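PDB 3EUA: fructosamine deglycase FrlB from Bacillus subtilis, which catalyses the conversion of a range of fructosamine 6-phosphates to glucose 6-phosphate and a free amino acid. Local coordinates for residues A[158-163]-A[285-290]; A[132-137]-A[163-168]; A[169-174]-A[296-301]. All coordinates share one frame; numbering follows the deposited sequence.

Contact 1: A[158-163]-A[285-290]; sequences FEQAIE and AIDDSV
Gln160 lies beside Asp287, the N-cap of helix 288-313, so this contact lays the first turns of the long helix 158-190 against a capped helix start. Helix 158-190 follows the parallel sheet of the first SIS unit and leads into that of the second, while residues 285-290 belong to the second. The two side chains run alongside each other and point the same way. Gln160 CB is 3.9 Å from Asp287 CB, and Gln160 CG comes just as near to Asp287 CG. Gln160 CB also faces Ser289 OG. The Asp287 carboxylate has its CG anti to the backbone N (chi1 -165°), beside its own carbonyl carbon, and OD2 takes the amide N-H of Ser289 at 3.1 Å. That bond reaches OD2 from above the carboxylate plane, 43° out of it. An alanine at Asp287 would probably leave the Ser289 N-H without its cap and Gln160 CG without the carboxylate it packs on. Still at Gln160, the backbone takes over: a water donates to Gln160 O at 2.8 Å and accepts from Asp287 N at 2.9 Å, bridging two stretches of backbone that make no direct hydrogen bond. The same carbonyl oxygen, which also takes the helix bond from Gly164 N, has Val290 CG2 against it at 3.5 Å. One residue on, Ala161 is wedged between two helices, since its methyl also packs on Phe146 of helix 137-153. Ile162 turns to that helix too, meeting Gln143. Across the contact from Ala161, Val290 has CG1 anti to its carbonyl carbon and beside its backbone N (chi1 -62°), from where CG1 sits 4.0 Å from Ala161 N and 4.3 Å from Ala161 CB.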
# COMPACT_ATOMS: atom_id res chain seq x y z
N PHE A 158 -0.71 -27.05 0.41
CA PHE A 158 0.70 -27.23 0.70
C PHE A 158 1.48 -28.10 -0.30
O PHE A 158 2.52 -27.69 -0.79
CB PHE A 158 0.86 -27.82 2.10
CG PHE A 158 2.30 -28.02 2.49
CD1 PHE A 158 3.07 -26.94 2.92
CD2 PHE A 158 2.89 -29.28 2.46
CE1 PHE A 158 4.39 -27.11 3.30
CE2 PHE A 158 4.21 -29.46 2.83
CZ PHE A 158 4.96 -28.38 3.25
N GLU A 159 0.97 -29.29 -0.60
CA GLU A 159 1.65 -30.20 -1.52
C GLU A 159 1.84 -29.61 -2.93
O GLU A 159 2.90 -29.73 -3.55
CB GLU A 159 0.85 -31.50 -1.65
CG GLU A 159 1.53 -32.51 -2.59
CD GLU A 159 0.80 -33.82 -2.73
OE1 GLU A 159 -0.01 -34.21 -1.86
OE2 GLU A 159 1.07 -34.48 -3.75
N GLN A 160 0.79 -28.99 -3.42
CA GLN A 160 0.81 -28.42 -4.75
C GLN A 160 1.67 -27.13 -4.78
O GLN A 160 2.27 -26.81 -5.80
CB GLN A 160 -0.61 -28.22 -5.27
CG GLN A 160 -1.42 -29.55 -5.38
CD GLN A 160 -1.87 -30.17 -4.02
OE1 GLN A 160 -2.05 -29.47 -3.02
NE2 GLN A 160 -2.10 -31.51 -4.01
N ALA A 161 1.76 -26.43 -3.65
CA ALA A 161 2.60 -25.23 -3.56
C ALA A 161 4.06 -25.64 -3.61
O ALA A 161 4.84 -25.07 -4.38
CB ALA A 161 2.31 -24.46 -2.29
N ILE A 162 4.42 -26.62 -2.79
CA ILE A 162 5.80 -27.13 -2.74
C ILE A 162 6.21 -27.78 -4.05
O ILE A 162 7.30 -27.51 -4.55
CB ILE A 162 6.04 -28.14 -1.60
CG1 ILE A 162 5.74 -27.55 -0.25
CG2 ILE A 162 7.51 -28.52 -1.52
CD1 ILE A 162 6.56 -26.29 0.05
N GLU A 163 5.35 -28.60 -4.63
CA GLU A 163 5.66 -29.21 -5.93
C GLU A 163 5.80 -28.11 -6.98
O GLU A 163 6.68 -28.15 -7.85
CB GLU A 163 4.60 -30.22 -6.40
CG GLU A 163 4.50 -31.53 -5.61
N ALA A 285 3.21 -27.59 -15.78
CA ALA A 285 3.59 -28.52 -14.71
C ALA A 285 3.20 -27.97 -13.32
O ALA A 285 3.51 -28.58 -12.30
CB ALA A 285 5.09 -28.81 -14.77
N ILE A 286 2.54 -26.81 -13.29
CA ILE A 286 2.11 -26.21 -12.04
C ILE A 286 0.61 -26.44 -11.89
O ILE A 286 -0.13 -26.25 -12.86
CB ILE A 286 2.40 -24.69 -12.02
CG1 ILE A 286 3.85 -24.39 -12.44
CG2 ILE A 286 2.06 -24.12 -10.63
CD1 ILE A 286 4.88 -24.94 -11.51
N ASP A 287 0.17 -26.83 -10.69
CA ASP A 287 -1.25 -27.06 -10.43
C ASP A 287 -2.05 -25.75 -10.51
O ASP A 287 -1.59 -24.69 -10.06
CB ASP A 287 -1.42 -27.69 -9.05
CG ASP A 287 -2.80 -28.30 -8.84
OD1 ASP A 287 -3.02 -29.42 -9.32
OD2 ASP A 287 -3.65 -27.73 -8.12
N ASP A 288 -3.25 -25.82 -11.09
CA ASP A 288 -4.14 -24.66 -11.21
C ASP A 288 -4.43 -23.98 -9.86
O ASP A 288 -4.63 -22.76 -9.80
CB ASP A 288 -5.49 -25.07 -11.84
CG ASP A 288 -5.40 -25.42 -13.34
OD1 ASP A 288 -4.34 -25.20 -13.96
OD2 ASP A 288 -6.42 -25.91 -13.94
N SER A 289 -4.46 -24.77 -8.78
CA SER A 289 -4.74 -24.22 -7.46
C SER A 289 -3.70 -23.21 -6.96
O SER A 289 -3.99 -22.39 -6.10
CB SER A 289 -4.84 -25.38 -6.45
OG SER A 289 -3.64 -26.12 -6.35
N VAL A 290 -2.50 -23.24 -7.52
CA VAL A 290 -1.42 -22.36 -7.09
C VAL A 290 -0.74 -21.55 -8.22
O VAL A 290 0.17 -20.77 -7.90
CB VAL A 290 -0.34 -23.18 -6.30
CG1 VAL A 290 -0.95 -23.79 -5.04
CG2 VAL A 290 0.27 -24.29 -7.15
O HOH W 1 1.88 -27.48 -8.44

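Contact 2: A[132-137]-A[163-168]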
# COMPACT_ATOMS: atom_id res chain seq x y z
N LEU A 132 18.03 -22.18 -6.69
CA LEU A 132 16.83 -22.70 -7.36
C LEU A 132 15.62 -22.00 -6.73
O LEU A 132 15.63 -21.67 -5.55
CB LEU A 132 16.77 -24.22 -7.26
CG LEU A 132 18.02 -24.92 -7.76
CD1 LEU A 132 17.84 -26.43 -7.61
CD2 LEU A 132 18.37 -24.54 -9.20
N ALA A 133 14.57 -21.79 -7.53
CA ALA A 133 13.38 -21.07 -7.07
C ALA A 133 12.88 -21.44 -5.68
O ALA A 133 12.65 -20.55 -4.83
CB ALA A 133 12.20 -21.20 -8.09
N ILE A 134 12.73 -22.74 -5.44
CA ILE A 134 12.20 -23.23 -4.17
C ILE A 134 13.04 -22.80 -2.94
O ILE A 134 12.54 -22.66 -1.84
CB ILE A 134 12.09 -24.73 -4.24
CG1 ILE A 134 11.47 -25.28 -2.95
CG2 ILE A 134 13.50 -25.37 -4.55
CD1 ILE A 134 10.91 -26.72 -3.18
N ASN A 135 14.34 -22.58 -3.17
CA ASN A 135 15.26 -22.19 -2.10
C ASN A 135 15.55 -20.69 -1.97
O ASN A 135 16.35 -20.25 -1.12
CB ASN A 135 16.61 -22.90 -2.34
CG ASN A 135 16.45 -24.43 -2.38
OD1 ASN A 135 15.70 -24.99 -1.60
ND2 ASN A 135 17.13 -25.08 -3.32
N THR A 136 14.96 -19.91 -2.87
CA THR A 136 15.16 -18.47 -2.86
C THR A 136 14.30 -17.83 -1.77
O THR A 136 13.48 -18.48 -1.14
CB THR A 136 14.77 -17.81 -4.22
OG1 THR A 136 13.38 -18.02 -4.45
CG2 THR A 136 15.62 -18.34 -5.45
N ASN A 137 14.49 -16.54 -1.55
CA ASN A 137 13.70 -15.80 -0.55
C ASN A 137 12.18 -16.00 -0.79
O ASN A 137 11.43 -16.36 0.11
CB ASN A 137 14.11 -14.33 -0.45
CG ASN A 137 14.03 -13.55 -1.77
OD1 ASN A 137 13.72 -14.11 -2.82
ND2 ASN A 137 14.30 -12.23 -1.71
N GLU A 163 5.35 -28.60 -4.63
CA GLU A 163 5.66 -29.21 -5.93
C GLU A 163 5.80 -28.11 -6.98
O GLU A 163 6.68 -28.15 -7.85
CB GLU A 163 4.60 -30.22 -6.40
CG GLU A 163 4.50 -31.53 -5.61
N GLY A 164 4.92 -27.11 -6.91
CA GLY A 164 4.97 -26.00 -7.87
C GLY A 164 6.29 -25.25 -7.77
O GLY A 164 6.92 -24.94 -8.79
N LEU A 165 6.72 -24.96 -6.56
CA LEU A 165 7.99 -24.29 -6.35
C LEU A 165 9.15 -25.11 -6.93
O LEU A 165 10.04 -24.55 -7.58
CB LEU A 165 8.24 -24.01 -4.89
CG LEU A 165 7.52 -22.81 -4.26
CD1 LEU A 165 7.70 -22.85 -2.77
CD2 LEU A 165 8.01 -21.45 -4.85
N ASP A 166 9.11 -26.43 -6.76
CA ASP A 166 10.16 -27.31 -7.27
C ASP A 166 10.19 -27.27 -8.81
O ASP A 166 11.28 -27.20 -9.42
CB ASP A 166 9.97 -28.74 -6.79
CG ASP A 166 11.21 -29.62 -7.02
OD1 ASP A 166 12.34 -29.07 -6.97
OD2 ASP A 166 11.05 -30.85 -7.20
N GLN A 167 9.00 -27.26 -9.42
CA GLN A 167 8.86 -27.17 -10.88
C GLN A 167 9.07 -25.74 -11.42
O GLN A 167 9.27 -25.55 -12.63
CB GLN A 167 7.47 -27.60 -11.28
CG GLN A 167 7.16 -29.04 -10.99
CD GLN A 167 7.88 -30.01 -11.91
OE1 GLN A 167 8.27 -29.66 -13.03
NE2 GLN A 167 8.00 -31.25 -11.47
N LEU A 168 9.07 -24.74 -10.55
CA LEU A 168 9.16 -23.35 -11.01
C LEU A 168 10.53 -22.96 -11.58
O LEU A 168 10.62 -22.04 -12.40
CB LEU A 168 8.78 -22.38 -9.87
CG LEU A 168 8.21 -21.05 -10.34
CD1 LEU A 168 6.84 -21.33 -11.05
CD2 LEU A 168 8.05 -20.11 -9.18
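Ile134 and Leu165 meet at their first side-chain carbons, CB to CB at 4.0 Å, where a short 3-10 turn (133-135) leading into helix 137-153 rests on helix 158-190. Ile134 puts its CG1 anti to the backbone N (chi1 -177°), and an extended second torsion (161°) carries CD1 along the surface of the helix until it stands 4.0 Å from Asp166 N. The isoleucine therefore covers Leu165 with CB and CG1 and reaches on to Asp166 with its tip. Leu165 itself has CG anti to the carbonyl carbon (chi1 -78°), and its branch goes on to pack against Leu294 and Leu297 of helix 288-313. Its CB is thus the part that faces the turn. Next to this pair, Ala133 turns its methyl to Leu168, about one turn further along the helix, CB to CB 4.0 Å, and also faces Leu165 O. Within the turn, Ala133 O is gripped twice by Thr136, by the backbone N at 3.1 Å and by OG1 at 2.7 Å, the hydroxyl lying in the carbonyl plane on a lone pair. Thr136 stands at the N-cap of helix 137-153, where OG1 also makes a weak bond to Gly139 N. The carboxylate of Asp166 turns to a different partner, a salt bridge from OD2 to Lys8 NZ. With no hydrogen bond between the two segments, cohesion rests on ordinary van der Waals contact of aliphatic carbons with each other and with the helix backbone; the polar tie to the same helix comes just beyond, from Ala133 N to Gln169 OE1.

Contact 3: A[169-174]-A[296-301]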
# COMPACT_ATOMS: atom_id res chain seq x y z
N GLN A 169 11.61 -23.62 -11.17
CA GLN A 169 12.91 -23.25 -11.74
C GLN A 169 12.90 -23.50 -13.24
O GLN A 169 13.43 -22.70 -13.97
CB GLN A 169 14.08 -23.97 -11.09
CG GLN A 169 15.46 -23.44 -11.53
CD GLN A 169 15.68 -22.00 -11.19
OE1 GLN A 169 15.20 -21.52 -10.15
NE2 GLN A 169 16.47 -21.29 -12.03
N ALA A 170 12.28 -24.59 -13.71
CA ALA A 170 12.23 -24.86 -15.13
C ALA A 170 11.41 -23.77 -15.84
O ALA A 170 11.73 -23.38 -16.97
CB ALA A 170 11.63 -26.24 -15.39
N VAL A 171 10.39 -23.25 -15.15
CA VAL A 171 9.56 -22.16 -15.69
C VAL A 171 10.43 -20.91 -15.87
O VAL A 171 10.35 -20.24 -16.91
CB VAL A 171 8.33 -21.82 -14.77
CG1 VAL A 171 7.42 -20.78 -15.44
CG2 VAL A 171 7.50 -23.09 -14.41
N TYR A 172 11.24 -20.60 -14.85
CA TYR A 172 12.19 -19.48 -14.90
C TYR A 172 13.10 -19.59 -16.11
O TYR A 172 13.25 -18.65 -16.85
CB TYR A 172 13.06 -19.51 -13.67
CG TYR A 172 12.50 -18.98 -12.37
CD1 TYR A 172 11.14 -18.75 -12.16
CD2 TYR A 172 13.35 -18.78 -11.32
CE1 TYR A 172 10.68 -18.27 -10.92
CE2 TYR A 172 12.92 -18.30 -10.10
CZ TYR A 172 11.60 -18.05 -9.90
OH TYR A 172 11.26 -17.61 -8.64
N GLU A 173 13.65 -20.78 -16.35
CA GLU A 173 14.61 -20.97 -17.45
C GLU A 173 13.98 -20.74 -18.79
O GLU A 173 14.56 -20.11 -19.67
CB GLU A 173 15.18 -22.39 -17.46
CG GLU A 173 15.91 -22.83 -16.21
CD GLU A 173 17.15 -22.02 -15.85
OE1 GLU A 173 17.74 -21.36 -16.73
OE2 GLU A 173 17.54 -22.08 -14.65
N LYS A 174 12.80 -21.30 -18.95
CA LYS A 174 12.12 -21.14 -20.23
C LYS A 174 11.70 -19.70 -20.43
O LYS A 174 11.83 -19.16 -21.52
CB LYS A 174 10.87 -22.01 -20.37
CG LYS A 174 11.12 -23.46 -20.41
CD LYS A 174 9.86 -24.17 -20.76
CE LYS A 174 9.98 -25.67 -20.62
NZ LYS A 174 10.09 -26.01 -19.18
N PRO A 296 3.81 -14.47 -9.81
CA PRO A 296 4.65 -13.29 -9.49
C PRO A 296 6.16 -13.58 -9.36
O PRO A 296 6.99 -12.68 -9.63
CB PRO A 296 4.10 -12.80 -8.16
CG PRO A 296 2.92 -13.59 -7.81
CD PRO A 296 2.75 -14.70 -8.82
N LEU A 297 6.49 -14.78 -8.89
CA LEU A 297 7.91 -15.20 -8.77
C LEU A 297 8.56 -15.24 -10.14
O LEU A 297 9.70 -14.78 -10.32
CB LEU A 297 8.07 -16.54 -8.10
CG LEU A 297 7.86 -16.57 -6.60
CD1 LEU A 297 6.53 -15.93 -6.16
CD2 LEU A 297 7.92 -18.01 -6.14
N VAL A 298 7.85 -15.76 -11.10
CA VAL A 298 8.36 -15.83 -12.47
C VAL A 298 8.50 -14.44 -13.08
O VAL A 298 9.49 -14.13 -13.71
CB VAL A 298 7.43 -16.64 -13.37
CG1 VAL A 298 8.09 -16.80 -14.73
CG2 VAL A 298 7.17 -18.03 -12.76
N LEU A 299 7.48 -13.60 -12.90
CA LEU A 299 7.49 -12.23 -13.41
C LEU A 299 8.68 -11.48 -12.81
O LEU A 299 9.43 -10.78 -13.51
CB LEU A 299 6.13 -11.54 -13.14
CG LEU A 299 4.90 -11.97 -13.98
CD1 LEU A 299 3.55 -11.53 -13.37
CD2 LEU A 299 5.08 -11.41 -15.42
N ASN A 300 8.89 -11.67 -11.52
CA ASN A 300 10.00 -11.06 -10.84
C ASN A 300 11.36 -11.49 -11.39
O ASN A 300 12.29 -10.66 -11.51
CB ASN A 300 9.98 -11.40 -9.36
CG ASN A 300 11.04 -10.68 -8.61
OD1 ASN A 300 11.04 -9.46 -8.59
ND2 ASN A 300 11.93 -11.42 -7.92
N ARG A 301 11.50 -12.78 -11.68
CA ARG A 301 12.76 -13.31 -12.21
C ARG A 301 13.04 -12.75 -13.60
O ARG A 301 14.16 -12.37 -13.92
CB ARG A 301 12.72 -14.83 -12.27
CG ARG A 301 14.02 -15.49 -12.81
CD ARG A 301 15.25 -15.18 -11.90
NE ARG A 301 16.53 -15.54 -12.50
CZ ARG A 301 17.25 -14.75 -13.29
NH1 ARG A 301 16.85 -13.54 -13.63
NH2 ARG A 301 18.40 -15.18 -13.76
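Gln169 NE2 gives a nearly straight hydrogen bond to Glu173 OE2, 2.9 Å away and one turn on in the same helix. The acceptor lies close to the amide plane of Gln169, whereas the N-H meets OE2 from above the carboxylate plane. The other end of this amide is held as well: Gln169 OE1 accepts from Ala133 N of the 132-137 turn, so the group is tied at both ends and its rotation is fixed. Across the interface Tyr172 does most of the work. Arg301 lays the aliphatic start of its chain over one face of the ring, CB standing 3.9 Å from the centroid and only 3° off the ring normal, a CH-pi contact. Arg301 CG follows over the rim, 3.7 Å from Tyr172 CD2, and a bend at chi2 (62°) sets the direction of CD, which also stays near CD2. The guanidinium is not stacked on the ring; its plane stands steeply to it. Segments 169-174 and 296-301 of helices 158-190 and 288-313 run in the same general direction, crossing at -38° with their axes 9.7 Å apart at closest, and the second belongs to the second SIS unit, an alpha/beta fold with a parallel sheet. Val298 meets the ring at its edge, CG2 lying in the ring plane and 4.0 Å from Tyr172 CE1. The phenol oxygen reaches back to the preceding residue, Tyr172 OH ending 3.4 Å from Leu297 CB. Leu297 in turn leans on Tyr138 and Tyr142 of helix 137-153. Beside the tyrosine, Val171 and Val298 cross at about a right angle, with Val171 CG1 3.8 Å from Val298 CG2.

In the fold
All three contacts use helix 158-190, taken in order along its length. Contact 1 and contact 3 both set it against helix 288-313, at that helix's capped start and farther along it, with centres about 15 Å apart; contact 2 sets it instead against the turn before helix 137-153. Contact 1 is partly buried and the most polar, with a bridging water and a capping carboxylate. Contacts 2 and 3 are buried: aliphatic carbons carry contact 2, a tyrosine ring contact 3. Their centres lie about 9 Å apart, and Ala133 CB packs on Tyr172 CE2, while Ile286 CD1 against Gly164 O joins contact 1 to contact 2.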